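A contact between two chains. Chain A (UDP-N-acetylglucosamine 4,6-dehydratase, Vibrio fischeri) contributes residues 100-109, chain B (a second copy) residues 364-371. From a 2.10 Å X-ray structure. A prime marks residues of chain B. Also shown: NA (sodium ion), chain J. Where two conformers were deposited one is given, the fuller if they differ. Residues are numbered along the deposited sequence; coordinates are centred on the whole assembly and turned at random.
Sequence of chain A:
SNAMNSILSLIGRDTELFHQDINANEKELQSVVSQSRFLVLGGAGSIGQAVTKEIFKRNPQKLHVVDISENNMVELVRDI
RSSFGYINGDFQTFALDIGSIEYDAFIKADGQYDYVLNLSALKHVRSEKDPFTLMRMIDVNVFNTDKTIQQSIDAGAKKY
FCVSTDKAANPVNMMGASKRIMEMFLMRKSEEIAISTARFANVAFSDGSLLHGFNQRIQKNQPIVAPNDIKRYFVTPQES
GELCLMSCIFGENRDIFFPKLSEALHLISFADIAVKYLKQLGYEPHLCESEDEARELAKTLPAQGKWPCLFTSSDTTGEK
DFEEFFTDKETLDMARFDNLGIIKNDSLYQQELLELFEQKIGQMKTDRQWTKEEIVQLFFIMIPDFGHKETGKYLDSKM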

ATOM      1  N   SER A 100      -9.875 -11.032   0.508  1.00 31.81           N
ATOM      2  CA  SER A 100     -10.436 -11.391  -0.777  1.00 30.91           C
ATOM      3  C   SER A 100     -10.701 -12.887  -0.965  1.00 30.66           C
ATOM      4  O   SER A 100     -10.144 -13.740  -0.267  1.00 30.09           O
ATOM      5  CB  SER A 100      -9.476 -10.933  -1.905  1.00 30.34           C
ATOM      6  OG  SER A 100      -8.261 -11.648  -1.836  1.00 27.70           O
ATOM      7  N   ILE A 101     -11.521 -13.179  -1.976  1.00 31.12           N
ATOM      8  CA  ILE A 101     -11.804 -14.553  -2.461  0.50 30.34           C
ATOM      9  C   ILE A 101     -10.485 -15.228  -2.860  1.00 29.56           C
ATOM     10  O   ILE A 101     -10.282 -16.407  -2.648  1.00 27.81           O
ATOM     11  CB  ILE A 101     -12.681 -14.526  -3.736  0.50 30.78           C
ATOM     12  CG1 ILE A 101     -14.009 -13.772  -3.528  0.50 32.95           C
ATOM     13  CG2 ILE A 101     -12.921 -15.944  -4.304  0.50 28.64           C
ATOM     14  CD1 ILE A 101     -14.725 -14.058  -2.236  0.50 33.31           C
ATOM     15  N   GLU A 102      -9.595 -14.438  -3.501  1.00 29.18           N
ATOM     16  CA  GLU A 102      -8.331 -14.958  -3.926  1.00 27.80           C
ATOM     17  C   GLU A 102      -7.528 -15.489  -2.739  1.00 26.74           C
ATOM     18  O   GLU A 102      -6.972 -16.575  -2.801  1.00 26.40           O
ATOM     19  CB  GLU A 102      -7.534 -13.868  -4.625  1.00 29.20           C
ATOM     20  CG  GLU A 102      -8.077 -13.507  -5.965  1.00 31.62           C
ATOM     21  CD  GLU A 102      -9.098 -12.395  -5.999  1.00 33.49           C
ATOM     22  OE1 GLU A 102      -9.650 -11.987  -5.003  1.00 33.95           O
ATOM     23  OE2 GLU A 102      -9.357 -11.894  -7.092  1.00 42.52           O
ATOM     24  N   TYR A 103      -7.437 -14.700  -1.678  1.00 25.88           N
ATOM     25  CA  TYR A 103      -6.726 -15.076  -0.481  1.00 25.35           C
ATOM     26  C   TYR A 103      -7.411 -16.307   0.167  1.00 26.42           C
ATOM     27  O   TYR A 103      -6.781 -17.208   0.689  1.00 28.08           O
ATOM     28  CB  TYR A 103      -6.643 -13.854   0.504  1.00 24.60           C
ATOM     29  CG  TYR A 103      -5.980 -14.244   1.768  1.00 23.78           C
ATOM     30  CD1 TYR A 103      -4.602 -14.230   1.852  1.00 24.47           C
ATOM     31  CD2 TYR A 103      -6.680 -14.758   2.837  1.00 21.72           C
ATOM     32  CE1 TYR A 103      -3.967 -14.648   2.963  1.00 24.26           C
ATOM     33  CE2 TYR A 103      -6.016 -15.193   3.973  1.00 19.36           C
ATOM     34  CZ  TYR A 103      -4.667 -15.119   4.027  1.00 23.42           C
ATOM     35  OH  TYR A 103      -3.886 -15.552   5.090  1.00 22.77           O
ATOM     36  N   ASP A 104      -8.723 -16.363   0.130  1.00 27.92           N
ATOM     37  CA  ASP A 104      -9.440 -17.484   0.783  1.00 28.01           C
ATOM     38  C   ASP A 104      -9.229 -18.789  -0.008  1.00 26.99           C
ATOM     39  O   ASP A 104      -9.166 -19.888   0.580  1.00 27.49           O
ATOM     40  CB  ASP A 104     -10.904 -17.156   0.881  1.00 29.14           C
ATOM     41  CG  ASP A 104     -11.207 -16.144   2.016  1.00 32.29           C
ATOM     42  OD1 ASP A 104     -10.305 -15.821   2.830  1.00 34.56           O
ATOM     43  OD2 ASP A 104     -12.366 -15.726   2.108  1.00 33.41           O
ATOM     44  N   ALA A 105      -9.088 -18.648  -1.314  1.00 24.95           N
ATOM     45  CA  ALA A 105      -8.826 -19.786  -2.185  1.00 25.96           C
ATOM     46  C   ALA A 105      -7.357 -20.230  -2.007  1.00 26.16           C
ATOM     47  O   ALA A 105      -7.088 -21.410  -2.050  1.00 28.18           O
ATOM     48  CB  ALA A 105      -9.137 -19.449  -3.679  1.00 25.00           C
ATOM     49  N   PHE A 106      -6.457 -19.285  -1.731  1.00 25.31           N
ATOM     50  CA  PHE A 106      -5.048 -19.593  -1.399  1.00 26.36           C
ATOM     51  C   PHE A 106      -4.982 -20.392  -0.108  1.00 26.37           C
ATOM     52  O   PHE A 106      -4.274 -21.361  -0.040  1.00 29.38           O
ATOM     53  CB  PHE A 106      -4.261 -18.275  -1.355  1.00 25.52           C
ATOM     54  CG  PHE A 106      -2.973 -18.297  -0.590  1.00 26.73           C
ATOM     55  CD1 PHE A 106      -1.817 -18.688  -1.184  1.00 27.99           C
ATOM     56  CD2 PHE A 106      -2.881 -17.748   0.666  1.00 28.15           C
ATOM     57  CE1 PHE A 106      -0.593 -18.618  -0.502  1.00 28.95           C
ATOM     58  CE2 PHE A 106      -1.634 -17.681   1.344  1.00 27.18           C
ATOM     59  CZ  PHE A 106      -0.531 -18.144   0.765  1.00 26.83           C
ATOM     60  N   ILE A 107      -5.762 -20.026   0.892  1.00 26.52           N
ATOM     61  CA  ILE A 107      -5.801 -20.767   2.156  1.00 25.59           C
ATOM     62  C   ILE A 107      -6.487 -22.102   1.990  1.00 25.90           C
ATOM     63  O   ILE A 107      -6.026 -23.065   2.489  1.00 26.56           O
ATOM     64  CB  ILE A 107      -6.511 -19.977   3.244  1.00 26.17           C
ATOM     65  CG1 ILE A 107      -5.673 -18.729   3.535  1.00 24.31           C
ATOM     66  CG2 ILE A 107      -6.780 -20.862   4.545  1.00 19.81           C
ATOM     67  CD1 ILE A 107      -4.344 -18.973   4.211  1.00 23.43           C
ATOM     68  N   LYS A 108      -7.556 -22.169   1.247  1.00 27.79           N
ATOM     69  CA  LYS A 108      -8.242 -23.460   1.030  1.00 28.96           C
ATOM     70  C   LYS A 108      -7.328 -24.489   0.304  1.00 27.16           C
ATOM     71  O   LYS A 108      -7.324 -25.680   0.613  1.00 25.74           O
ATOM     72  CB  LYS A 108      -9.496 -23.206   0.211  1.00 29.95           C
ATOM     73  CG  LYS A 108     -10.400 -24.377   0.089  1.00 33.68           C
ATOM     74  CD  LYS A 108     -11.597 -24.095  -0.800  1.00 35.16           C
ATOM     75  CE  LYS A 108     -12.369 -25.406  -1.010  1.00 38.85           C
ATOM     76  NZ  LYS A 108     -11.954 -26.116  -2.198  1.00 36.62           N
ATOM     77  N   ALA A 109      -6.533 -24.008  -0.665  1.00 25.74           N
ATOM     78  CA  ALA A 109      -5.661 -24.895  -1.386  1.00 24.74           C
ATOM     79  C   ALA A 109      -4.503 -25.358  -0.493  1.00 23.95           C
ATOM     80  O   ALA A 109      -3.991 -26.458  -0.647  1.00 24.90           O
ATOM     81  CB  ALA A 109      -5.138 -24.215  -2.708  1.00 24.27           C
TER
HETATM   82 NA    NA J 608      -4.405 -28.813   0.036  1.00 43.41          NA
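Chain B 364-371: MKTDRQWT

No direct hydrogen bond joins the two stretches; the polar link is a single water, which donates to Ala105 O (2.7 Å) and to Arg368′ O (2.8 Å) and so ties the helix of chain A to the turn of chain B. Chain A presents a helix, residues 101–109. Chain B arrives as the last turn of a helix that ends at Asp367′. Arg368′ then takes positive phi (66°) in a Schellman motif, its N making two weak bonds to Met364′ O and Lys365′ O, both 2.9 Å, and Gln369′ and Trp370′ continue in extended conformation.

The last helical turn of chain B runs in the same sense as the chain A helix: Ile101 CA and Lys365′ CA are 7.1 Å apart, and the chains close to 5.2 Å between Ala105 CA and Arg368′ CA at the turn. The small side chain of Ala105 admits this approach, with CB 3.4 Å from Arg368′ O and 3.7 Å from Trp370′ CH2. Glu102 CA meets the edge of the same indole, 4.3 Å from Trp370′ CH2. The Arg368′ side chain folds back so that NH2 donates to Lys365′ O (2.9 Å), while Ile101 CD1 covers one guanidinium face, 3.5 Å from Arg368′ NH1. Further along the helix, Lys108 extends past the turn, CD 3.7 Å from Arg368′ O and NZ 3.5 Å from Gln369′ OE1.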

HETATM    1  N   MSE B 364     -15.143 -20.414 -11.431  1.00 33.12           N
HETATM    2  CA  MSE B 364     -13.890 -20.580 -10.668  1.00 32.86           C
HETATM    3  C   MSE B 364     -13.977 -19.938  -9.278  1.00 33.32           C
HETATM    4  O   MSE B 364     -13.555 -20.515  -8.270  1.00 33.57           O
HETATM    5  CB  MSE B 364     -12.705 -19.900 -11.434  1.00 31.56           C
HETATM    6  CG  MSE B 364     -12.267 -20.624 -12.664  1.00 32.83           C
HETATM    7 SE   MSE B 364     -10.734 -19.759 -13.581  0.65 30.69          SE
HETATM    8  CE  MSE B 364     -11.350 -19.814 -15.408  1.00 35.75           C
ATOM      9  N   LYS B 365     -14.493 -18.719  -9.222  1.00 34.02           N
ATOM     10  CA  LYS B 365     -14.584 -18.065  -7.952  1.00 34.65           C
ATOM     11  C   LYS B 365     -15.570 -18.802  -7.063  1.00 35.94           C
ATOM     12  O   LYS B 365     -15.243 -19.051  -5.930  1.00 37.02           O
ATOM     13  CB  LYS B 365     -14.994 -16.618  -8.110  1.00 34.42           C
ATOM     14  CG  LYS B 365     -13.822 -15.765  -8.465  1.00 36.81           C
ATOM     15  CD  LYS B 365     -14.202 -14.589  -9.341  1.00 36.65           C
ATOM     16  CE  LYS B 365     -14.086 -13.272  -8.671  1.00 38.63           C
ATOM     17  NZ  LYS B 365     -13.439 -12.253  -9.613  1.00 34.83           N
ATOM     18  N   THR B 366     -16.760 -19.134  -7.567  1.00 37.18           N
ATOM     19  CA  THR B 366     -17.740 -19.940  -6.800  1.00 38.35           C
ATOM     20  C   THR B 366     -17.133 -21.232  -6.297  1.00 39.03           C
ATOM     21  O   THR B 366     -17.384 -21.643  -5.156  1.00 41.55           O
ATOM     22  CB  THR B 366     -18.935 -20.319  -7.676  1.00 38.56           C
ATOM     23  OG1 THR B 366     -19.551 -19.134  -8.130  1.00 40.70           O
ATOM     24  CG2 THR B 366     -19.991 -21.168  -6.929  1.00 40.85           C
ATOM     25  N   ASP B 367     -16.369 -21.902  -7.155  1.00 38.33           N
ATOM     26  CA  ASP B 367     -15.750 -23.161  -6.792  1.00 38.51           C
ATOM     27  C   ASP B 367     -14.655 -22.969  -5.773  1.00 37.53           C
ATOM     28  O   ASP B 367     -14.237 -23.933  -5.093  1.00 37.46           O
ATOM     29  CB  ASP B 367     -15.134 -23.833  -8.014  1.00 39.56           C
ATOM     30  CG  ASP B 367     -16.164 -24.432  -8.965  1.00 42.25           C
ATOM     31  OD1 ASP B 367     -17.397 -24.460  -8.676  1.00 46.77           O
ATOM     32  OD2 ASP B 367     -15.708 -24.895 -10.028  1.00 47.27           O
ATOM     33  N   ARG B 368     -14.137 -21.749  -5.701  1.00 35.56           N
ATOM     34  CA  ARG B 368     -13.142 -21.380  -4.709  0.60 35.70           C
ATOM     35  C   ARG B 368     -11.824 -22.123  -4.935  1.00 34.69           C
ATOM     36  O   ARG B 368     -11.012 -22.244  -4.008  1.00 33.66           O
ATOM     37  CB  ARG B 368     -13.678 -21.590  -3.271  0.60 37.57           C
ATOM     38  CG  ARG B 368     -14.814 -20.600  -2.843  0.60 40.05           C
ATOM     39  CD  ARG B 368     -14.220 -19.223  -2.424  0.60 44.80           C
ATOM     40  NE  ARG B 368     -15.170 -18.314  -1.753  0.60 46.53           N
ATOM     41  CZ  ARG B 368     -16.039 -17.503  -2.364  0.60 47.47           C
ATOM     42  NH1 ARG B 368     -16.828 -16.726  -1.624  0.60 48.70           N
ATOM     43  NH2 ARG B 368     -16.139 -17.456  -3.692  0.60 46.29           N
ATOM     44  N   GLN B 369     -11.621 -22.596  -6.178  1.00 32.94           N
ATOM     45  CA  GLN B 369     -10.354 -23.208  -6.636  1.00 32.52           C
ATOM     46  C   GLN B 369     -10.205 -23.096  -8.149  1.00 31.34           C
ATOM     47  O   GLN B 369     -11.180 -23.086  -8.870  1.00 30.57           O
ATOM     48  CB  GLN B 369     -10.249 -24.662  -6.273  1.00 33.75           C
ATOM     49  CG  GLN B 369     -11.516 -25.522  -6.654  1.00 37.08           C
ATOM     50  CD  GLN B 369     -11.359 -26.983  -6.307  1.00 39.39           C
ATOM     51  OE1 GLN B 369     -10.802 -27.307  -5.286  1.00 40.76           O
ATOM     52  NE2 GLN B 369     -11.824 -27.869  -7.179  1.00 42.57           N
ATOM     53  N   TRP B 370      -8.972 -22.982  -8.618  1.00 29.44           N
ATOM     54  CA  TRP B 370      -8.717 -22.936 -10.037  1.00 28.85           C
ATOM     55  C   TRP B 370      -7.216 -23.033 -10.221  1.00 28.52           C
ATOM     56  O   TRP B 370      -6.461 -22.710  -9.309  1.00 29.05           O
ATOM     57  CB  TRP B 370      -9.229 -21.612 -10.626  1.00 28.20           C
ATOM     58  CG  TRP B 370      -8.589 -20.390  -9.994  1.00 26.18           C
ATOM     59  CD1 TRP B 370      -7.397 -19.835 -10.301  1.00 31.33           C
ATOM     60  CD2 TRP B 370      -9.116 -19.637  -8.931  1.00 28.96           C
ATOM     61  NE1 TRP B 370      -7.143 -18.757  -9.487  1.00 30.90           N
ATOM     62  CE2 TRP B 370      -8.218 -18.589  -8.669  1.00 25.55           C
ATOM     63  CE3 TRP B 370     -10.306 -19.715  -8.179  1.00 23.37           C
ATOM     64  CZ2 TRP B 370      -8.440 -17.655  -7.651  1.00 26.06           C
ATOM     65  CZ3 TRP B 370     -10.542 -18.763  -7.201  1.00 24.11           C
ATOM     66  CH2 TRP B 370      -9.607 -17.771  -6.922  1.00 26.20           C
ATOM     67  N   THR B 371      -6.786 -23.442 -11.403  1.00 28.38           N
ATOM     68  CA  THR B 371      -5.382 -23.531 -11.710  1.00 27.30           C
ATOM     69  C   THR B 371      -4.961 -22.408 -12.655  1.00 28.65           C
ATOM     70  O   THR B 371      -5.797 -21.821 -13.367  1.00 28.07           O
ATOM     71  CB  THR B 371      -5.101 -24.878 -12.413  1.00 30.25           C
ATOM     72  OG1 THR B 371      -5.708 -24.877 -13.714  1.00 25.93           O
ATOM     73  CG2 THR B 371      -5.626 -26.076 -11.560  1.00 22.87           C
TER
HETATM   74  O   HOH W   1      -8.412 -23.168  -3.654  1.00 16.71           O
HETATM   75  O   HOH W   2      -5.141 -27.318   1.761  1.00 20.45           O